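Local coordinates for protein oxidized polyvinyl alcohol hydrolase (Sphingopyxis, PDB 3WLA) that hydrolyses beta-diketones such as nonane-4,6-dione and cleaves oxidized polyvinyl alcohol in the second step of polyvinyl alcohol degradation, at residues A[23-26]-A[31-34]; A[70-75]-A[285-290]; A[86-91]-A[132-137]; A[196-201]-A[217-222]. All blocks are in the same frame, centred on the assembly; numbering follows the deposited sequence.

Contact 1 of 4, residues A[23-26]-A[31-34]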
loop_
_atom_site.group_PDB
_atom_site.type_symbol
_atom_site.label_atom_id
_atom_site.label_comp_id
_atom_site.label_asym_id
_atom_site.label_seq_id
_atom_site.Cartn_x
_atom_site.Cartn_y
_atom_site.Cartn_z
ATOM N N ASN A 23 -18.259 -8.942 -1.979
ATOM C CA ASN A 23 -18.544 -9.534 -0.680
ATOM C C ASN A 23 -18.836 -8.361 0.285
ATOM O O ASN A 23 -18.044 -7.387 0.345
ATOM C CB ASN A 23 -17.335 -10.295 -0.149
ATOM C CG ASN A 23 -17.035 -11.544 -0.942
ATOM O OD1 ASN A 23 -17.134 -12.662 -0.414
ATOM N ND2 ASN A 23 -16.655 -11.370 -2.206
ATOM N N THR A 24 -19.951 -8.460 1.034
ATOM C CA THR A 24 -20.345 -7.446 2.018
ATOM C C THR A 24 -20.579 -8.090 3.380
ATOM O O THR A 24 -20.654 -9.315 3.508
ATOM C CB THR A 24 -21.617 -6.671 1.574
ATOM O OG1 THR A 24 -22.689 -7.611 1.296
ATOM C CG2 THR A 24 -21.304 -5.836 0.304
ATOM N N ASP A 25 -20.607 -7.276 4.422
ATOM C CA ASP A 25 -20.819 -7.784 5.776
ATOM C C ASP A 25 -19.794 -8.729 6.375
ATOM O O ASP A 25 -20.120 -9.626 7.164
ATOM C CB ASP A 25 -22.221 -8.409 5.895
ATOM C CG ASP A 25 -23.322 -7.369 5.761
ATOM O OD1 ASP A 25 -23.064 -6.195 6.118
ATOM O OD2 ASP A 25 -24.438 -7.716 5.306
ATOM N N PHE A 26 -18.549 -8.540 6.007
ATOM C CA PHE A 26 -17.471 -9.329 6.571
ATOM C C PHE A 26 -17.231 -8.712 7.941
ATOM O O PHE A 26 -16.966 -7.512 8.047
ATOM C CB PHE A 26 -16.221 -9.171 5.736
ATOM C CG PHE A 26 -15.072 -9.947 6.249
ATOM C CD1 PHE A 26 -14.888 -11.275 5.844
ATOM C CD2 PHE A 26 -14.161 -9.365 7.119
ATOM C CE1 PHE A 26 -13.799 -12.008 6.292
ATOM C CE2 PHE A 26 -13.062 -10.084 7.588
ATOM C CZ PHE A 26 -12.878 -11.422 7.168
ATOM N N LYS A 31 -16.936 -4.186 12.738
ATOM C CA LYS A 31 -17.526 -3.397 11.668
ATOM C C LYS A 31 -17.946 -4.338 10.546
ATOM O O LYS A 31 -17.495 -5.476 10.498
ATOM C CB LYS A 31 -16.492 -2.371 11.146
ATOM C CG LYS A 31 -16.057 -1.319 12.191
ATOM C CD LYS A 31 -14.795 -0.554 11.753
ATOM C CE LYS A 31 -14.680 0.706 12.585
ATOM N NZ LYS A 31 -13.309 1.118 12.700
ATOM N N LYS A 32 -18.800 -3.862 9.651
ATOM C CA LYS A 32 -19.210 -4.648 8.499
ATOM C C LYS A 32 -18.344 -4.195 7.304
ATOM O O LYS A 32 -18.491 -3.084 6.801
ATOM C CB LYS A 32 -20.699 -4.438 8.219
ATOM C CG LYS A 32 -21.614 -5.100 9.327
ATOM C CD LYS A 32 -23.101 -4.901 9.041
ATOM C CE LYS A 32 -23.964 -5.209 10.279
ATOM N NZ LYS A 32 -25.305 -4.479 10.277
ATOM N N ARG A 33 -17.472 -5.077 6.834
ATOM C CA ARG A 33 -16.553 -4.702 5.746
ATOM C C ARG A 33 -16.879 -5.414 4.436
ATOM O O ARG A 33 -17.581 -6.440 4.410
ATOM C CB ARG A 33 -15.118 -4.986 6.181
ATOM C CG ARG A 33 -14.680 -4.308 7.498
ATOM C CD ARG A 33 -14.807 -2.761 7.432
ATOM N NE ARG A 33 -13.966 -2.184 6.360
ATOM C CZ ARG A 33 -12.687 -1.818 6.536
ATOM N NH1 ARG A 33 -12.077 -1.969 7.709
ATOM N NH2 ARG A 33 -12.031 -1.249 5.544
ATOM N N ALA A 34 -16.389 -4.834 3.347
ATOM C CA ALA A 34 -16.654 -5.340 2.017
ATOM C C ALA A 34 -15.366 -5.420 1.182
ATOM O O ALA A 34 -14.386 -4.689 1.451
ATOM C CB ALA A 34 -17.688 -4.426 1.328
#
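Phe26 and Arg33 form an antiparallel hydrogen-bonded pair, their short strand segments running at 160° to each other with axes 4.1 Å apart. Phe26 N gives its hydrogen to Arg33 O at 2.8 Å, and Arg33 N returns one to Phe26 O at 2.8 Å. Asp25 also faces Arg33, which makes a G1 beta bulge in the edge strand 21-28 of the hairpin it builds with strand 31-38. Asp25 has the left-handed backbone (phi 63°) expected at the first position of such a bulge; its N-H goes to Gln92 rather than to Arg33 O. Toward the start of the same strand, Asn23 O receives a CA-H...O contact from Ala34 CA at 3.0 Å. On the exposed side Asp25 and Lys32 lie alongside, pointing the same way: OD1 of Asp25 sits 3.2 Å from CD of Lys32, while NZ of Lys32 stays 5.0 Å from Asp25 OD1, so the charges do not meet. On the other face Phe26 CB lies 4.4 Å from Arg33 CB. With CG anti to the backbone N (chi1 180°), the Phe26 ring leads away to Phe16 and helix 133-145. The Arg33 chain bends at chi2 and chi3, carrying its guanidinium toward the same helix.

Contact 2 of 4, residues A[70-75]-A[285-290]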
loop_
_atom_site.group_PDB
_atom_site.type_symbol
_atom_site.label_atom_id
_atom_site.label_comp_id
_atom_site.label_asym_id
_atom_site.label_seq_id
_atom_site.Cartn_x
_atom_site.Cartn_y
_atom_site.Cartn_z
ATOM N N GLY A 70 -6.222 1.850 -13.258
ATOM C CA GLY A 70 -5.338 0.717 -12.985
ATOM C C GLY A 70 -5.667 -0.605 -13.651
ATOM O O GLY A 70 -4.781 -1.377 -13.918
ATOM N N ASN A 71 -6.942 -0.894 -13.871
ATOM C CA ASN A 71 -7.351 -2.170 -14.503
ATOM C C ASN A 71 -6.676 -3.353 -13.791
ATOM O O ASN A 71 -6.154 -4.305 -14.440
ATOM C CB ASN A 71 -6.993 -2.105 -16.005
ATOM C CG ASN A 71 -7.656 -3.221 -16.838
ATOM O OD1 ASN A 71 -8.780 -3.655 -16.549
ATOM N ND2 ASN A 71 -6.941 -3.696 -17.876
ATOM N N ASN A 72 -6.717 -3.319 -12.456
ATOM C CA ASN A 72 -6.068 -4.360 -11.663
ATOM C C ASN A 72 -6.694 -5.756 -11.786
ATOM O O ASN A 72 -6.010 -6.742 -11.554
ATOM C CB ASN A 72 -5.959 -3.928 -10.203
ATOM C CG ASN A 72 -4.790 -2.988 -9.990
ATOM O OD1 ASN A 72 -3.644 -3.444 -9.969
ATOM N ND2 ASN A 72 -5.049 -1.681 -9.859
ATOM N N ALA A 73 -7.958 -5.857 -12.203
ATOM C CA ALA A 73 -8.557 -7.178 -12.352
ATOM C C ALA A 73 -7.828 -7.989 -13.434
ATOM O O ALA A 73 -7.921 -9.207 -13.491
ATOM C CB ALA A 73 -10.097 -7.065 -12.731
ATOM N N LYS A 74 -7.131 -7.294 -14.316
ATOM C CA LYS A 74 -6.439 -7.954 -15.413
ATOM C C LYS A 74 -5.373 -8.946 -14.910
ATOM O O LYS A 74 -5.082 -9.951 -15.587
ATOM C CB LYS A 74 -5.829 -6.891 -16.318
ATOM C CG LYS A 74 -5.079 -7.381 -17.557
ATOM C CD LYS A 74 -5.989 -7.902 -18.635
ATOM C CE LYS A 74 -5.161 -8.263 -19.891
ATOM N NZ LYS A 74 -4.202 -7.162 -20.234
ATOM N N LEU A 75 -4.835 -8.697 -13.718
ATOM C CA LEU A 75 -3.824 -9.585 -13.186
ATOM C C LEU A 75 -4.385 -11.011 -12.967
ATOM O O LEU A 75 -3.635 -11.976 -12.966
ATOM C CB LEU A 75 -3.244 -9.037 -11.897
ATOM C CG LEU A 75 -2.173 -7.939 -11.942
ATOM C CD1 LEU A 75 -1.081 -8.346 -12.926
ATOM C CD2 LEU A 75 -2.751 -6.613 -12.297
ATOM N N HIS A 285 0.375 12.018 -9.989
ATOM C CA HIS A 285 -0.226 11.343 -8.835
ATOM C C HIS A 285 -1.543 10.640 -9.217
ATOM O O HIS A 285 -2.611 11.261 -9.139
ATOM C CB HIS A 285 -0.494 12.381 -7.726
ATOM C CG HIS A 285 -0.801 11.782 -6.397
ATOM N ND1 HIS A 285 0.119 11.031 -5.690
ATOM C CD2 HIS A 285 -1.953 11.740 -5.672
ATOM C CE1 HIS A 285 -0.452 10.544 -4.598
ATOM N NE2 HIS A 285 -1.709 10.956 -4.563
ATOM N N MET A 286 -1.451 9.374 -9.615
ATOM C CA MET A 286 -2.616 8.565 -10.004
ATOM C C MET A 286 -2.019 7.251 -10.334
ATOM O O MET A 286 -0.819 7.128 -10.299
ATOM C CB MET A 286 -3.310 9.160 -11.238
ATOM C CG MET A 286 -2.408 9.298 -12.449
ATOM S SD MET A 286 -3.204 10.188 -13.869
ATOM C CE MET A 286 -3.340 11.741 -13.130
ATOM N N TRP A 287 -2.814 6.250 -10.664
ATOM C CA TRP A 287 -2.233 4.960 -11.001
ATOM C C TRP A 287 -1.292 5.110 -12.186
ATOM O O TRP A 287 -1.558 5.909 -13.068
ATOM C CB TRP A 287 -3.343 3.959 -11.374
ATOM C CG TRP A 287 -2.870 2.565 -11.246
ATOM C CD1 TRP A 287 -2.256 1.825 -12.218
ATOM C CD2 TRP A 287 -2.822 1.764 -10.032
ATOM N NE1 TRP A 287 -1.819 0.627 -11.672
ATOM C CE2 TRP A 287 -2.159 0.570 -10.348
ATOM C CE3 TRP A 287 -3.277 1.949 -8.716
ATOM C CZ2 TRP A 287 -1.949 -0.444 -9.404
ATOM C CZ3 TRP A 287 -3.069 0.935 -7.774
ATOM C CH2 TRP A 287 -2.420 -0.249 -8.128
ATOM N N PRO A 288 -0.174 4.358 -12.220
ATOM C CA PRO A 288 0.818 4.414 -13.348
ATOM C C PRO A 288 0.053 4.401 -14.671
ATOM O O PRO A 288 -0.691 3.440 -14.950
ATOM C CB PRO A 288 1.619 3.142 -13.140
ATOM C CG PRO A 288 1.809 3.188 -11.672
ATOM C CD PRO A 288 0.430 3.689 -11.061
ATOM N N GLN A 289 0.247 5.448 -15.483
ATOM C CA GLN A 289 -0.502 5.595 -16.734
ATOM C C GLN A 289 0.165 5.098 -18.016
ATOM O O GLN A 289 -0.522 4.845 -18.999
ATOM C CB GLN A 289 -0.875 7.089 -16.912
ATOM C CG GLN A 289 -1.712 7.621 -15.774
ATOM C CD GLN A 289 -3.174 7.221 -15.926
ATOM O OE1 GLN A 289 -3.780 7.464 -16.958
ATOM N NE2 GLN A 289 -3.743 6.627 -14.898
ATOM N N VAL A 290 1.490 5.016 -18.042
ATOM C CA VAL A 290 2.228 4.566 -19.268
ATOM C C VAL A 290 2.391 3.061 -19.240
ATOM O O VAL A 290 2.917 2.522 -18.253
ATOM C CB VAL A 290 3.659 5.210 -19.336
ATOM C CG1 VAL A 290 4.440 4.794 -20.717
ATOM C CG2 VAL A 290 3.583 6.681 -19.130
#
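Trp287 meets Gly70 and Asn72 with one face of its indole, and no hydrogen bond joins the segments 70-75 and 285-290. The first interaction is a CH-pi contact: CA of Gly70 stands 3.6 Å from the centroid of the five-membered ring of Trp287, 21° off its normal. The Trp287 CG lies anti to the backbone N (chi1 -160°), which carries the indole toward Gly70. Gly70 has a backbone that a residue with a CB would adopt poorly, and such a CB would also press on Trp287. The second is an amide over the benzo half, where Asn72 ND2 lies 3.4 Å from Trp287 CZ2 and the amide plane stands nearly upright on the indole, 83° from it. CD of Pro288, next in the chain, sits 3.4 Å from the plane on the opposite side, so the indole has Gly70 and Asn72 over one face and Pro288 CD over the rim of the other. Polar ends are fixed by other residues: Asn72 OD1 accepts from Trp50 NE1, and Trp287 NE1 gives its hydrogen to Asn296 OD1. Gln289 NE2 donates to Trp287 O at 2.9 Å and also reaches Arg68 O. A serine in place of Trp287 would probably open a gap beneath Gly70 and Asn72 and leave Asn296 OD1 without its N-H partner. The indole lies about 8 Å, side chain to side chain, from Ser162, the probable nucleophile. His285 bonds Ser162 OG and Asp243, consistent with the catalytic triad of an alpha/beta-hydrolase, with Trp287 in the loop that bears the histidine.

Contact 3 of 4, residues A[86-91]-A[132-137]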
loop_
_atom_site.group_PDB
_atom_site.type_symbol
_atom_site.label_atom_id
_atom_site.label_comp_id
_atom_site.label_asym_id
_atom_site.label_seq_id
_atom_site.Cartn_x
_atom_site.Cartn_y
_atom_site.Cartn_z
ATOM N N VAL A 86 -12.762 -2.668 0.254
ATOM C CA VAL A 86 -13.517 -1.437 0.235
ATOM C C VAL A 86 -13.205 -0.592 1.505
ATOM O O VAL A 86 -13.139 -1.115 2.642
ATOM C CB VAL A 86 -15.050 -1.725 0.151
ATOM C CG1 VAL A 86 -15.817 -0.399 0.242
ATOM C CG2 VAL A 86 -15.355 -2.434 -1.230
ATOM N N ARG A 87 -13.016 0.711 1.308
ATOM C CA ARG A 87 -12.676 1.612 2.434
ATOM C C ARG A 87 -13.882 1.712 3.412
ATOM O O ARG A 87 -15.022 1.750 2.958
ATOM C CB ARG A 87 -12.368 3.020 1.900
ATOM C CG ARG A 87 -11.053 3.139 1.073
ATOM C CD ARG A 87 -11.043 4.410 0.214
ATOM N NE ARG A 87 -12.164 4.290 -0.726
ATOM C CZ ARG A 87 -12.575 5.235 -1.564
ATOM N NH1 ARG A 87 -11.930 6.419 -1.613
ATOM N NH2 ARG A 87 -13.657 4.982 -2.345
ATOM N N GLN A 88 -13.611 1.806 4.715
ATOM C CA GLN A 88 -14.691 1.935 5.718
ATOM C C GLN A 88 -15.671 3.054 5.357
ATOM O O GLN A 88 -16.891 2.862 5.406
ATOM C CB GLN A 88 -14.122 2.241 7.110
ATOM C CG GLN A 88 -13.347 1.138 7.712
ATOM C CD GLN A 88 -12.671 1.528 9.006
ATOM O OE1 GLN A 88 -11.472 1.270 9.190
ATOM N NE2 GLN A 88 -13.430 2.131 9.926
ATOM N N CYS A 89 -15.132 4.219 4.979
ATOM C CA CYS A 89 -15.932 5.403 4.640
ATOM C C CYS A 89 -16.854 5.234 3.415
ATOM O O CYS A 89 -17.814 6.010 3.246
ATOM C CB CYS A 89 -14.983 6.627 4.402
ATOM S SG CYS A 89 -13.726 6.192 3.094
ATOM N N ALA A 90 -16.559 4.274 2.540
ATOM C CA ALA A 90 -17.408 4.064 1.365
ATOM C C ALA A 90 -18.628 3.217 1.752
ATOM O O ALA A 90 -19.476 2.928 0.918
ATOM C CB ALA A 90 -16.610 3.355 0.231
ATOM N N GLU A 91 -18.690 2.833 3.021
ATOM C CA GLU A 91 -19.784 2.033 3.571
ATOM C C GLU A 91 -20.220 0.845 2.676
ATOM O O GLU A 91 -21.380 0.728 2.271
ATOM C CB GLU A 91 -20.954 2.959 3.892
ATOM C CG GLU A 91 -20.678 3.852 5.125
ATOM C CD GLU A 91 -21.827 4.803 5.424
ATOM O OE1 GLU A 91 -22.106 5.693 4.574
ATOM O OE2 GLU A 91 -22.480 4.662 6.496
ATOM N N GLY A 132 -4.195 -0.819 14.029
ATOM C CA GLY A 132 -5.417 -0.254 13.514
ATOM C C GLY A 132 -6.344 -1.261 12.837
ATOM O O GLY A 132 -5.895 -2.332 12.382
ATOM N N ASP A 133 -7.626 -0.908 12.747
ATOM C CA ASP A 133 -8.619 -1.790 12.155
ATOM C C ASP A 133 -8.387 -2.185 10.703
ATOM O O ASP A 133 -8.734 -3.296 10.279
ATOM C CB ASP A 133 -10.012 -1.166 12.249
ATOM C CG ASP A 133 -10.589 -1.246 13.642
ATOM O OD1 ASP A 133 -9.987 -1.945 14.501
ATOM O OD2 ASP A 133 -11.646 -0.635 13.845
ATOM N N ASP A 134 -7.829 -1.265 9.908
ATOM C CA ASP A 134 -7.619 -1.630 8.510
ATOM C C ASP A 134 -6.490 -2.627 8.329
ATOM O O ASP A 134 -6.572 -3.540 7.504
ATOM C CB ASP A 134 -7.401 -0.385 7.644
ATOM C CG ASP A 134 -8.696 0.343 7.359
ATOM O OD1 ASP A 134 -9.756 -0.316 7.329
ATOM O OD2 ASP A 134 -8.673 1.572 7.137
ATOM N N VAL A 135 -5.422 -2.485 9.088
ATOM C CA VAL A 135 -4.363 -3.472 8.928
ATOM C C VAL A 135 -4.903 -4.882 9.247
ATOM O O VAL A 135 -4.556 -5.848 8.580
ATOM C CB VAL A 135 -3.158 -3.183 9.856
ATOM C CG1 VAL A 135 -2.181 -4.387 9.834
ATOM C CG2 VAL A 135 -2.404 -1.923 9.394
ATOM N N ARG A 136 -5.782 -4.988 10.252
ATOM C CA ARG A 136 -6.311 -6.290 10.662
ATOM C C ARG A 136 -7.316 -6.839 9.663
ATOM O O ARG A 136 -7.357 -8.046 9.406
ATOM C CB ARG A 136 -6.926 -6.195 12.065
ATOM C CG ARG A 136 -5.830 -6.212 13.172
ATOM C CD ARG A 136 -6.397 -6.067 14.582
ATOM N NE ARG A 136 -7.153 -4.832 14.817
ATOM C CZ ARG A 136 -6.649 -3.768 15.443
ATOM N NH1 ARG A 136 -5.381 -3.770 15.895
ATOM N NH2 ARG A 136 -7.423 -2.708 15.634
ATOM N N PHE A 137 -8.121 -5.943 9.116
ATOM C CA PHE A 137 -9.095 -6.325 8.120
ATOM C C PHE A 137 -8.414 -6.937 6.896
ATOM O O PHE A 137 -8.794 -8.062 6.444
ATOM C CB PHE A 137 -9.911 -5.121 7.679
ATOM C CG PHE A 137 -10.777 -5.402 6.478
ATOM C CD1 PHE A 137 -11.609 -6.535 6.459
ATOM C CD2 PHE A 137 -10.787 -4.535 5.364
ATOM C CE1 PHE A 137 -12.443 -6.816 5.366
ATOM C CE2 PHE A 137 -11.626 -4.808 4.260
ATOM C CZ PHE A 137 -12.453 -5.954 4.266
HETATM O O HOH W 1 -10.944 2.313 5.560
#
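OD2 of Asp134 is gripped from two sources: it takes the backbone N-H of Asn115, and a water 2.9 Å from Asp134 OD2 ties it to Gln88. The same water accepts the backbone N-H of Gln88, at 2.8 Å from Gln88 N, making a one-water bridge between the 3-10 turn 88-90 and the first turn of helix 133-145. Arg33 joins both segments, its NH1 in a salt bridge with Asp134 OD1 and its NH2 bonded to Val86 O. The negative charge of this buried carboxylate is thus probably balanced, and its place at the start of the helix would probably favour the ionised form as well. The extended Gln88 side chain runs toward Asp134, with CG of Gln88 reaching 3.9 Å from Asp134 OD1. Further into the helix, CE2 of Phe137 comes to 4.3 Å from Val86 O, which lies obliquely to the ring. Arg136 NH2 meets Asp133 OD1 at 2.9 Å on the anti side of the carboxylate, and the Gly132 carbonyl oxygen lies 3.5 Å above the guanidinium plane of Arg136. The loop leaving strand 81-85, whose turn 88-90 also carries the Cys89-Cys101 disulfide, is thus joined to helix 133-145, with strand 31-38 alongside both and helix 163-174 touching Asp134.

Contact 4 of 4, residues A[196-201]-A[217-222]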
loop_
_atom_site.group_PDB
_atom_site.type_symbol
_atom_site.label_atom_id
_atom_site.label_comp_id
_atom_site.label_asym_id
_atom_site.label_seq_id
_atom_site.Cartn_x
_atom_site.Cartn_y
_atom_site.Cartn_z
ATOM N N GLY A 196 9.201 11.708 17.323
ATOM C CA GLY A 196 7.815 11.421 16.976
ATOM C C GLY A 196 6.876 12.617 16.828
ATOM O O GLY A 196 5.689 12.440 16.481
ATOM N N SER A 197 7.385 13.831 17.054
ATOM C CA SER A 197 6.531 15.032 16.981
ATOM C C SER A 197 6.407 15.498 15.516
ATOM O O SER A 197 7.337 15.319 14.736
ATOM C CB SER A 197 7.133 16.175 17.851
ATOM O OG SER A 197 8.378 16.583 17.304
ATOM N N THR A 198 5.266 16.099 15.160
ATOM C CA THR A 198 5.051 16.573 13.773
ATOM C C THR A 198 5.196 18.094 13.603
ATOM O O THR A 198 4.806 18.833 14.487
ATOM C CB THR A 198 3.603 16.167 13.289
ATOM O OG1 THR A 198 3.501 14.746 13.358
ATOM C CG2 THR A 198 3.322 16.593 11.798
ATOM N N VAL A 199 5.814 18.546 12.522
ATOM C CA VAL A 199 5.882 19.980 12.238
ATOM C C VAL A 199 5.135 20.052 10.889
ATOM O O VAL A 199 5.037 19.039 10.168
ATOM C CB VAL A 199 7.320 20.519 12.167
ATOM C CG1 VAL A 199 7.922 20.469 13.579
ATOM C CG2 VAL A 199 8.172 19.702 11.189
ATOM N N PRO A 200 4.580 21.234 10.548
ATOM C CA PRO A 200 3.813 21.457 9.314
ATOM C C PRO A 200 4.447 20.981 8.032
ATOM O O PRO A 200 5.647 20.721 7.971
ATOM C CB PRO A 200 3.556 22.962 9.337
ATOM C CG PRO A 200 4.803 23.484 10.008
ATOM C CD PRO A 200 4.886 22.520 11.188
ATOM N N PHE A 201 3.614 20.880 7.001
ATOM C CA PHE A 201 4.029 20.418 5.694
ATOM C C PHE A 201 5.314 21.041 5.158
ATOM O O PHE A 201 6.225 20.333 4.755
ATOM C CB PHE A 201 2.908 20.675 4.677
ATOM C CG PHE A 201 3.305 20.412 3.262
ATOM C CD1 PHE A 201 3.561 19.114 2.821
ATOM C CD2 PHE A 201 3.393 21.455 2.356
ATOM C CE1 PHE A 201 3.893 18.862 1.490
ATOM C CE2 PHE A 201 3.718 21.231 1.022
ATOM C CZ PHE A 201 3.970 19.923 0.576
ATOM N N GLN A 217 11.527 8.889 10.840
ATOM C CA GLN A 217 10.406 8.264 11.530
ATOM C C GLN A 217 9.143 8.782 10.821
ATOM O O GLN A 217 9.212 9.782 10.095
ATOM C CB GLN A 217 10.360 8.735 12.979
ATOM C CG GLN A 217 11.523 8.278 13.812
ATOM C CD GLN A 217 11.531 6.759 14.032
ATOM O OE1 GLN A 217 10.550 6.153 14.540
ATOM N NE2 GLN A 217 12.639 6.133 13.643
ATOM N N GLY A 218 8.001 8.157 11.045
ATOM C CA GLY A 218 6.789 8.630 10.364
ATOM C C GLY A 218 5.534 8.083 11.038
ATOM O O GLY A 218 5.599 6.967 11.588
ATOM N N ARG A 219 4.422 8.839 11.019
ATOM C CA ARG A 219 3.193 8.393 11.662
ATOM C C ARG A 219 2.514 7.240 10.880
ATOM O O ARG A 219 1.525 6.648 11.357
ATOM C CB ARG A 219 2.222 9.561 11.844
ATOM C CG ARG A 219 2.854 10.835 12.590
ATOM C CD ARG A 219 1.837 11.798 13.124
ATOM N NE ARG A 219 0.794 12.118 12.142
ATOM C CZ ARG A 219 0.950 12.913 11.087
ATOM N NH1 ARG A 219 2.110 13.540 10.842
ATOM N NH2 ARG A 219 -0.059 13.000 10.213
ATOM N N VAL A 220 3.047 6.907 9.725
ATOM C CA VAL A 220 2.439 5.795 8.949
ATOM C C VAL A 220 2.750 4.490 9.651
ATOM O O VAL A 220 2.026 3.488 9.524
ATOM C CB VAL A 220 2.963 5.735 7.457
ATOM C CG1 VAL A 220 4.470 5.428 7.419
ATOM C CG2 VAL A 220 2.172 4.654 6.665
ATOM N N GLY A 221 3.807 4.505 10.456
ATOM C CA GLY A 221 4.210 3.257 11.107
ATOM C C GLY A 221 4.252 3.242 12.611
ATOM O O GLY A 221 3.759 4.147 13.284
ATOM N N PRO A 222 4.813 2.189 13.180
ATOM C CA PRO A 222 4.870 2.165 14.636
ATOM C C PRO A 222 5.839 3.264 15.108
ATOM O O PRO A 222 6.690 3.718 14.323
ATOM C CB PRO A 222 5.444 0.785 14.923
ATOM C CG PRO A 222 5.025 -0.041 13.683
ATOM C CD PRO A 222 5.338 0.949 12.596
#
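The two loops flanking helix 201-210 meet here, and the second carries a type I beta turn from Gly218 to Gly221 that presents Arg219 to Thr198. The turn closes through Gly221 N and Gly218 O at 3.2 Å, with Arg219 as its second residue. Its side chain is directed at the loop 196-201, which leads from strand 181-185 into the helix. One weak hydrogen bond joins the segments: Arg219 NH1 donates to Thr198 OG1 at 3.1 Å, bent to 128° at the hydrogen. The two side chains cross at about a right angle, and the hydroxyl sits obliquely to the guanidinium. CD of Arg219 lies 3.4 Å from Thr198 OG1, and the bend at chi3 (-47°) turns the guanidinium so that NH1 comes to the hydroxyl. The main hold on the guanidinium comes from beyond the two loops: bonds from NE to the Arg118 carbonyl and from NH2 to Thr110 OG1 hold its rotation, and NH1 is left turned to Thr198. Arg118 also reaches the Gly196 carbonyl, and Thr198 packs on Pro120, which brings the loop around 118-120 in as a third partner. Replacement of Arg219 by a leucine would probably leave Arg118 O and the Thr110 hydroxyl without this donor and the Thr198 side chain without its polar neighbour. This is structural packing away from the annotated sites. The methyl of Thr198, anti to its backbone N, also touches the guanidinium: Thr198 CG2 lies 3.4 Å from Arg219 NH1.

Contacts 1, 3 and 4 follow one another along the chain, whereas contact 2 spans from residue 70 to 290 and encloses contacts 3 and 4. Contacts 1 and 3 are neighbours, centres 9 Å apart: Lys31 NZ bridges to Asp133 OD2 at 2.7 Å, and strand 31-38 connects the hairpin edge of the main sheet to strand 81-85 and helix 133-145. Contact 2, with centre about 25 Å from that of contact 1, brings the loop after helix 60-65 to the loop bearing His285. Contact 4 lies beyond the chain's centre from contact 2, centres about 29 Å apart. Contact 1 is at one edge of the central alpha/beta-hydrolase sheet, the others lie around it, and contact 2 alone adjoins the probable catalytic residues.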